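Local atomic coordinates of methylxanthine N1-demethylase NdmA (Pseudomonas putida, PDB entry 6ICN), a protein that catalyses the N1-demethylation of caffeine to theobromine and formaldehyde as a Rieske-type non-heme iron oxygenase, taking its electrons ultimately from NADH. Residues A[263-269]-A[281-287]; A[236-242]-A[253-258]. All coordinates share one frame; numbering follows the deposited sequence.

Interaction 1 of 2, residues A[263-269]-A[281-287]. With CFF (caffeine), chain F.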
loop_
_atom_site.group_PDB
_atom_site.type_symbol
_atom_site.label_atom_id
_atom_site.label_comp_id
_atom_site.label_asym_id
_atom_site.label_seq_id
_atom_site.Cartn_x
_atom_site.Cartn_y
_atom_site.Cartn_z
ATOM N N LEU A 263 11.313 30.771 32.336
ATOM C CA LEU A 263 10.442 29.688 32.782
ATOM C C LEU A 263 9.899 28.905 31.587
ATOM O O LEU A 263 9.519 29.483 30.566
ATOM C CB LEU A 263 9.288 30.252 33.614
ATOM C CG LEU A 263 8.268 29.260 34.185
ATOM C CD1 LEU A 263 8.944 28.252 35.108
ATOM C CD2 LEU A 263 7.135 29.979 34.904
ATOM N N HIS A 264 9.907 27.579 31.709
ATOM C CA HIS A 264 9.347 26.672 30.709
ATOM C C HIS A 264 8.588 25.604 31.482
ATOM O O HIS A 264 9.155 24.990 32.388
ATOM C CB HIS A 264 10.464 26.066 29.838
ATOM C CG HIS A 264 9.989 25.399 28.577
ATOM N ND1 HIS A 264 10.115 25.978 27.329
ATOM C CD2 HIS A 264 9.419 24.186 28.373
ATOM C CE1 HIS A 264 9.629 25.155 26.414
ATOM N NE2 HIS A 264 9.206 24.059 27.020
ATOM N N VAL A 265 7.305 25.406 31.171
ATOM C CA VAL A 265 6.457 24.477 31.914
ATOM C C VAL A 265 6.012 23.361 30.978
ATOM O O VAL A 265 5.534 23.634 29.872
ATOM C CB VAL A 265 5.228 25.179 32.517
ATOM C CG1 VAL A 265 4.423 24.207 33.367
ATOM C CG2 VAL A 265 5.651 26.409 33.337
ATOM N N LEU A 266 6.152 22.117 31.425
ATOM C CA LEU A 266 5.664 20.952 30.694
ATOM C C LEU A 266 4.543 20.307 31.492
ATOM O O LEU A 266 4.723 19.969 32.669
ATOM C CB LEU A 266 6.775 19.932 30.449
ATOM C CG LEU A 266 7.997 20.457 29.704
ATOM C CD1 LEU A 266 9.161 19.505 29.926
ATOM C CD2 LEU A 266 7.693 20.596 28.210
ATOM N N PHE A 267 3.390 20.131 30.861
ATOM C CA PHE A 267 2.252 19.483 31.500
ATOM C C PHE A 267 1.938 18.243 30.681
ATOM O O PHE A 267 1.516 18.341 29.519
ATOM C CB PHE A 267 1.057 20.432 31.586
ATOM C CG PHE A 267 -0.182 19.815 32.167
ATOM C CD1 PHE A 267 -0.324 19.649 33.545
ATOM C CD2 PHE A 267 -1.223 19.412 31.341
ATOM C CE1 PHE A 267 -1.475 19.104 34.073
ATOM C CE2 PHE A 267 -2.396 18.852 31.866
ATOM C CZ PHE A 267 -2.523 18.699 33.235
ATOM N N ASN A 268 2.179 17.078 31.264
ATOM C CA ASN A 268 1.999 15.820 30.551
ATOM C C ASN A 268 0.999 14.958 31.305
ATOM O O ASN A 268 1.127 14.774 32.520
ATOM C CB ASN A 268 3.340 15.088 30.387
ATOM C CG ASN A 268 3.257 13.948 29.371
ATOM O OD1 ASN A 268 3.020 12.801 29.755
ATOM N ND2 ASN A 268 3.424 14.266 28.063
ATOM N N VAL A 269 -0.005 14.442 30.597
ATOM C CA VAL A 269 -0.995 13.567 31.224
ATOM C C VAL A 269 -1.396 12.457 30.248
ATOM O O VAL A 269 -1.517 12.680 29.037
ATOM C CB VAL A 269 -2.211 14.384 31.727
ATOM C CG1 VAL A 269 -2.863 15.203 30.576
ATOM C CG2 VAL A 269 -3.230 13.488 32.444
ATOM N N PHE A 281 -1.126 13.478 26.309
ATOM C CA PHE A 281 -1.265 14.902 26.042
ATOM C C PHE A 281 -0.068 15.648 26.616
ATOM O O PHE A 281 0.342 15.390 27.756
ATOM C CB PHE A 281 -2.570 15.445 26.656
ATOM C CG PHE A 281 -3.815 14.741 26.167
ATOM C CD1 PHE A 281 -4.240 13.546 26.759
ATOM C CD2 PHE A 281 -4.562 15.262 25.108
ATOM C CE1 PHE A 281 -5.391 12.890 26.313
ATOM C CE2 PHE A 281 -5.716 14.603 24.646
ATOM C CZ PHE A 281 -6.129 13.421 25.240
ATOM N N LEU A 282 0.490 16.566 25.828
ATOM C CA LEU A 282 1.501 17.505 26.297
ATOM C C LEU A 282 1.029 18.923 26.014
ATOM O O LEU A 282 0.665 19.255 24.874
ATOM C CB LEU A 282 2.867 17.286 25.624
ATOM C CG LEU A 282 3.929 18.318 26.064
ATOM C CD1 LEU A 282 4.322 18.077 27.526
ATOM C CD2 LEU A 282 5.165 18.300 25.157
ATOM N N ILE A 283 1.005 19.742 27.055
ATOM C CA ILE A 283 0.825 21.182 26.934
ATOM C C ILE A 283 2.100 21.821 27.458
ATOM O O ILE A 283 2.598 21.417 28.517
ATOM C CB ILE A 283 -0.389 21.672 27.743
ATOM C CG1 ILE A 283 -1.635 20.866 27.398
ATOM C CG2 ILE A 283 -0.641 23.160 27.492
ATOM C CD1 ILE A 283 -2.856 21.260 28.202
ATOM N N PHE A 284 2.640 22.802 26.739
ATOM C CA PHE A 284 3.844 23.443 27.249
ATOM C C PHE A 284 3.700 24.954 27.174
ATOM O O PHE A 284 3.047 25.495 26.273
ATOM C CB PHE A 284 5.143 22.964 26.538
ATOM C CG PHE A 284 5.244 23.353 25.093
ATOM C CD1 PHE A 284 4.704 22.546 24.107
ATOM C CD2 PHE A 284 5.900 24.516 24.723
ATOM C CE1 PHE A 284 4.815 22.900 22.773
ATOM C CE2 PHE A 284 5.997 24.890 23.387
ATOM C CZ PHE A 284 5.452 24.081 22.412
ATOM N N ALA A 285 4.303 25.620 28.158
ATOM C CA ALA A 285 4.197 27.066 28.303
ATOM C C ALA A 285 5.586 27.654 28.449
ATOM O O ALA A 285 6.464 27.040 29.067
ATOM C CB ALA A 285 3.352 27.461 29.518
ATOM N N ARG A 286 5.797 28.840 27.873
ATOM C CA ARG A 286 7.131 29.411 27.958
ATOM C C ARG A 286 7.056 30.916 28.133
ATOM O O ARG A 286 6.186 31.585 27.564
ATOM C CB ARG A 286 7.992 29.063 26.734
ATOM C CG ARG A 286 7.493 29.607 25.394
ATOM C CD ARG A 286 8.222 28.853 24.288
ATOM N NE ARG A 286 8.170 29.507 22.984
ATOM C CZ ARG A 286 7.167 29.389 22.124
ATOM N NH1 ARG A 286 6.095 28.661 22.433
ATOM N NH2 ARG A 286 7.240 29.992 20.937
ATOM N N GLU A 287 7.994 31.425 28.932
ATOM C CA GLU A 287 8.105 32.854 29.196
ATOM C C GLU A 287 8.738 33.587 28.020
ATOM O O GLU A 287 8.254 34.648 27.603
ATOM C CB GLU A 287 8.922 33.056 30.472
ATOM C CG GLU A 287 9.044 34.487 30.924
ATOM C CD GLU A 287 9.861 34.596 32.201
ATOM O OE1 GLU A 287 10.580 33.625 32.543
ATOM O OE2 GLU A 287 9.778 35.652 32.861
HETATM N N1 CFF F . 10.698 15.122 29.835
HETATM C C2 CFF F . 11.584 16.047 30.325
HETATM C C10 CFF F . 10.405 13.927 30.606
HETATM C C6 CFF F . 10.104 15.305 28.653
HETATM N N3 CFF F . 11.865 17.165 29.609
HETATM O O11 CFF F . 12.111 15.873 31.382
HETATM C C12 CFF F . 12.808 18.156 30.119
HETATM C C4 CFF F . 11.266 17.353 28.409
HETATM C C5 CFF F . 10.390 16.448 27.930
HETATM N N9 CFF F . 11.361 18.350 27.512
HETATM O O13 CFF F . 9.329 14.492 28.228
HETATM N N7 CFF F . 9.940 16.895 26.743
HETATM C C8 CFF F . 10.540 18.064 26.487
HETATM C C14 CFF F . 9.016 16.450 25.714
#

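Interaction 2 of 2, residues A[236-242]-A[253-258]. With CFF (caffeine), chain F.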
loop_
_atom_site.group_PDB
_atom_site.type_symbol
_atom_site.label_atom_id
_atom_site.label_comp_id
_atom_site.label_asym_id
_atom_site.label_seq_id
_atom_site.Cartn_x
_atom_site.Cartn_y
_atom_site.Cartn_z
ATOM N N ALA A 236 16.211 22.873 24.660
ATOM C CA ALA A 236 15.998 21.820 25.644
ATOM C C ALA A 236 15.569 22.446 26.966
ATOM O O ALA A 236 16.278 23.328 27.479
ATOM C CB ALA A 236 17.266 20.991 25.844
ATOM N N PRO A 237 14.412 22.052 27.540
ATOM C CA PRO A 237 14.049 22.562 28.871
ATOM C C PRO A 237 14.883 21.909 29.958
ATOM O O PRO A 237 14.428 20.970 30.619
ATOM C CB PRO A 237 12.562 22.198 29.005
ATOM C CG PRO A 237 12.104 21.898 27.580
ATOM C CD PRO A 237 13.305 21.299 26.921
ATOM N N ILE A 238 16.106 22.397 30.146
ATOM C CA ILE A 238 17.029 21.866 31.141
ATOM C C ILE A 238 17.340 22.967 32.145
ATOM O O ILE A 238 17.706 24.084 31.759
ATOM C CB ILE A 238 18.315 21.328 30.485
ATOM C CG1 ILE A 238 18.060 19.943 29.872
ATOM C CG2 ILE A 238 19.451 21.276 31.491
ATOM C CD1 ILE A 238 17.821 18.847 30.901
ATOM N N GLY A 239 17.184 22.656 33.432
ATOM C CA GLY A 239 17.450 23.626 34.479
ATOM C C GLY A 239 17.041 23.119 35.847
ATOM O O GLY A 239 17.177 21.925 36.132
ATOM N N SER A 240 16.543 24.009 36.707
ATOM C CA SER A 240 16.004 23.592 37.997
ATOM C C SER A 240 14.562 23.119 37.816
ATOM O O SER A 240 13.713 23.886 37.346
ATOM C CB SER A 240 16.076 24.739 39.002
ATOM O OG SER A 240 15.333 24.400 40.159
ATOM N N PHE A 241 14.289 21.869 38.202
ATOM C CA PHE A 241 13.021 21.188 37.929
ATOM C C PHE A 241 12.148 21.162 39.182
ATOM O O PHE A 241 12.552 20.590 40.197
ATOM C CB PHE A 241 13.260 19.738 37.493
ATOM C CG PHE A 241 13.741 19.561 36.075
ATOM C CD1 PHE A 241 14.093 20.638 35.286
ATOM C CD2 PHE A 241 13.827 18.276 35.533
ATOM C CE1 PHE A 241 14.532 20.442 33.986
ATOM C CE2 PHE A 241 14.264 18.074 34.231
ATOM C CZ PHE A 241 14.616 19.163 33.459
ATOM N N SER A 242 10.926 21.690 39.092
ATOM C CA SER A 242 9.959 21.579 40.182
ATOM C C SER A 242 8.733 20.813 39.698
ATOM O O SER A 242 8.012 21.298 38.819
ATOM C CB SER A 242 9.555 22.959 40.704
ATOM O OG SER A 242 8.533 22.828 41.667
ATOM N N LEU A 253 5.631 20.015 35.294
ATOM C CA LEU A 253 7.065 20.226 35.488
ATOM C C LEU A 253 7.406 21.679 35.159
ATOM O O LEU A 253 7.326 22.097 33.997
ATOM C CB LEU A 253 7.883 19.258 34.628
ATOM C CG LEU A 253 9.388 19.533 34.536
ATOM C CD1 LEU A 253 10.037 19.565 35.933
ATOM C CD2 LEU A 253 10.080 18.476 33.658
ATOM N N GLU A 254 7.796 22.449 36.175
ATOM C CA GLU A 254 8.238 23.827 35.970
ATOM C C GLU A 254 9.756 23.853 35.894
ATOM O O GLU A 254 10.432 23.450 36.849
ATOM C CB GLU A 254 7.746 24.729 37.100
ATOM C CG GLU A 254 6.239 24.896 37.143
ATOM C CD GLU A 254 5.778 25.636 38.401
ATOM O OE1 GLU A 254 5.383 24.977 39.398
ATOM O OE2 GLU A 254 5.835 26.885 38.388
ATOM N N VAL A 255 10.292 24.312 34.760
ATOM C CA VAL A 255 11.736 24.392 34.542
ATOM C C VAL A 255 12.162 25.855 34.574
ATOM O O VAL A 255 11.694 26.672 33.769
ATOM C CB VAL A 255 12.168 23.743 33.217
ATOM C CG1 VAL A 255 13.691 23.780 33.088
ATOM C CG2 VAL A 255 11.655 22.314 33.109
ATOM N N SER A 256 13.064 26.187 35.492
ATOM C CA SER A 256 13.845 27.415 35.373
ATOM C C SER A 256 15.101 27.066 34.579
ATOM O O SER A 256 16.065 26.528 35.130
ATOM C CB SER A 256 14.163 27.986 36.750
ATOM O OG SER A 256 12.985 28.040 37.536
ATOM N N LYS A 257 15.078 27.355 33.271
ATOM C CA LYS A 257 16.140 26.915 32.367
ATOM C C LYS A 257 17.464 27.593 32.693
ATOM O O LYS A 257 17.505 28.781 33.028
ATOM C CB LYS A 257 15.778 27.221 30.911
ATOM C CG LYS A 257 14.595 26.438 30.351
ATOM C CD LYS A 257 14.221 26.955 28.964
ATOM C CE LYS A 257 15.374 26.803 27.980
ATOM N NZ LYS A 257 15.040 27.373 26.643
ATOM N N TYR A 258 18.555 26.833 32.560
ATOM C CA TYR A 258 19.890 27.391 32.765
ATOM C C TYR A 258 20.305 28.289 31.604
ATOM O O TYR A 258 20.853 29.380 31.818
ATOM C CB TYR A 258 20.913 26.267 32.937
ATOM C CG TYR A 258 20.722 25.394 34.161
ATOM C CD1 TYR A 258 20.137 25.895 35.321
ATOM C CD2 TYR A 258 21.141 24.066 34.156
ATOM C CE1 TYR A 258 19.968 25.094 36.442
ATOM C CE2 TYR A 258 20.975 23.257 35.269
ATOM C CZ TYR A 258 20.392 23.775 36.410
ATOM O OH TYR A 258 20.230 22.971 37.516
HETATM N N1 CFF F . 10.698 15.122 29.835
HETATM C C2 CFF F . 11.584 16.047 30.325
HETATM C C10 CFF F . 10.405 13.927 30.606
HETATM C C6 CFF F . 10.104 15.305 28.653
HETATM N N3 CFF F . 11.865 17.165 29.609
HETATM O O11 CFF F . 12.111 15.873 31.382
HETATM C C12 CFF F . 12.808 18.156 30.119
HETATM C C4 CFF F . 11.266 17.353 28.409
HETATM C C5 CFF F . 10.390 16.448 27.930
HETATM N N9 CFF F . 11.361 18.350 27.512
HETATM O O13 CFF F . 9.329 14.492 28.228
HETATM N N7 CFF F . 9.940 16.895 26.743
HETATM C C8 CFF F . 10.540 18.064 26.487
HETATM C C14 CFF F . 9.016 16.450 25.714
HETATM O O HOH W 1 5.333 22.303 39.348
HETATM O O HOH W 2 7.118 25.185 41.481
#

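Interaction 1 of 2, residues A[263-269]-A[281-287]
V265 and A285 face each other as an antiparallel hydrogen-bonded pair, V265 N donating to A285 O at 2.8 Å. The same two-bond pairing recurs at F267 with I283 and V269 with F281, which ties the two segments together over this stretch of both strands.

From H264 to V269 the ladder is buried on both faces. On one, the H264 ring lies nearly parallel to that of F284, planes at 6°, but slid so far that they barely overlap; A285 O sits over one face of the imidazole, off its centre, and ND1 is 3.8 Å from R286 CB. L266 CD2 comes to 3.9 Å from F284 CB, while its other methyl, CD1, presses on caffeine C4 at 3.4 Å. N268 turns its amide to Y173 OH on strand 166-175, beyond strand 277-286. On the opposite face the F267 and I283 side chains lie side by side, CD2 to CD1 4.0 Å.

Burial lessens at the partly exposed L263/E287 end. E287 N still bonds to L263 O, and its carboxylate OE1 takes the return bond from L263 N at 3.0 Å, nearly along the C-O axis. Replacing H264 with an alanine is likely to open a gap between R286 CB and the F284 ring and to take the aromatic cover from A285 O. Backbone bonds thus fix the ladder, leaving apolar L266 to meet the flat xanthine by van der Waals contact.

Interaction 2 of 2, residues A[236-242]-A[253-258]
The beta hairpin of strands 239-246 and 250-257, in the antiparallel sheet of the catalytic domain, holds this contact, and the loop leading into it reaches the caffeine pocket. S240 with S256 and S242 with E254 are its hydrogen-bonded pairs; E254 N to S242 O, at 2.9 Å, is nearly straight at 172°. The S240 N bond is less regular, its donor lying 36° above the plane of the S256 carbonyl.

Between these pairs F241 and V255 point the same way, side by side. With CG anti to its carbonyl carbon (chi1 -76°), the F241 ring comes against both valine methyls, CE1 standing 3.5 Å from V255 CG2. L253 crosses F241 obliquely: its CD1 meets F241 CB at 3.6 Å and its CD2 lies over one ring face, toward the rim. The far end of the ring, CZ, is 3.9 Å from the caffeine methyl C12. P237, centre of an inverse gamma turn, lays CG and CD against caffeine N9, each at 3.6 Å, and packs its CB on V255 CG2.

At the other end Y258 N bonds to I238 O and the phenol folds back over G239, whose CA sits 3.4 Å from the ring centroid in a CH-pi contact, almost on the ring normal. T226 O takes the Y258 hydroxyl, which helps fix the ring there. On the partly exposed face, one water joins S242 OG to E254 OE1.

The hairpin, through F241, and the loop before it, through P237, thus form part of the caffeine pocket wall in the catalytic domain, whose curved antiparallel sheet and long helix follow the helix-grip fold of Rieske oxygenases.

How the interactions relate
Interaction 2 comes first along the chain: its segments 236-242 and 253-258 close the hairpin of strands 239-246 and 250-257. A short connection then leads into strand 263-274, and interaction 1 closes the next hairpin, 263-269 with 281-287. The two are in series, neither nested nor crossed. They are joined laterally because strands 250-257 and 263-274 are neighbours in the same antiparallel sheet: H264 O lies 2.7 Å from V255 N and L266 O 2.8 Å from L253 N, both probable hydrogen bonds. Together they make four consecutive strands into a continuous meander, and both contribute side chains to the caffeine site.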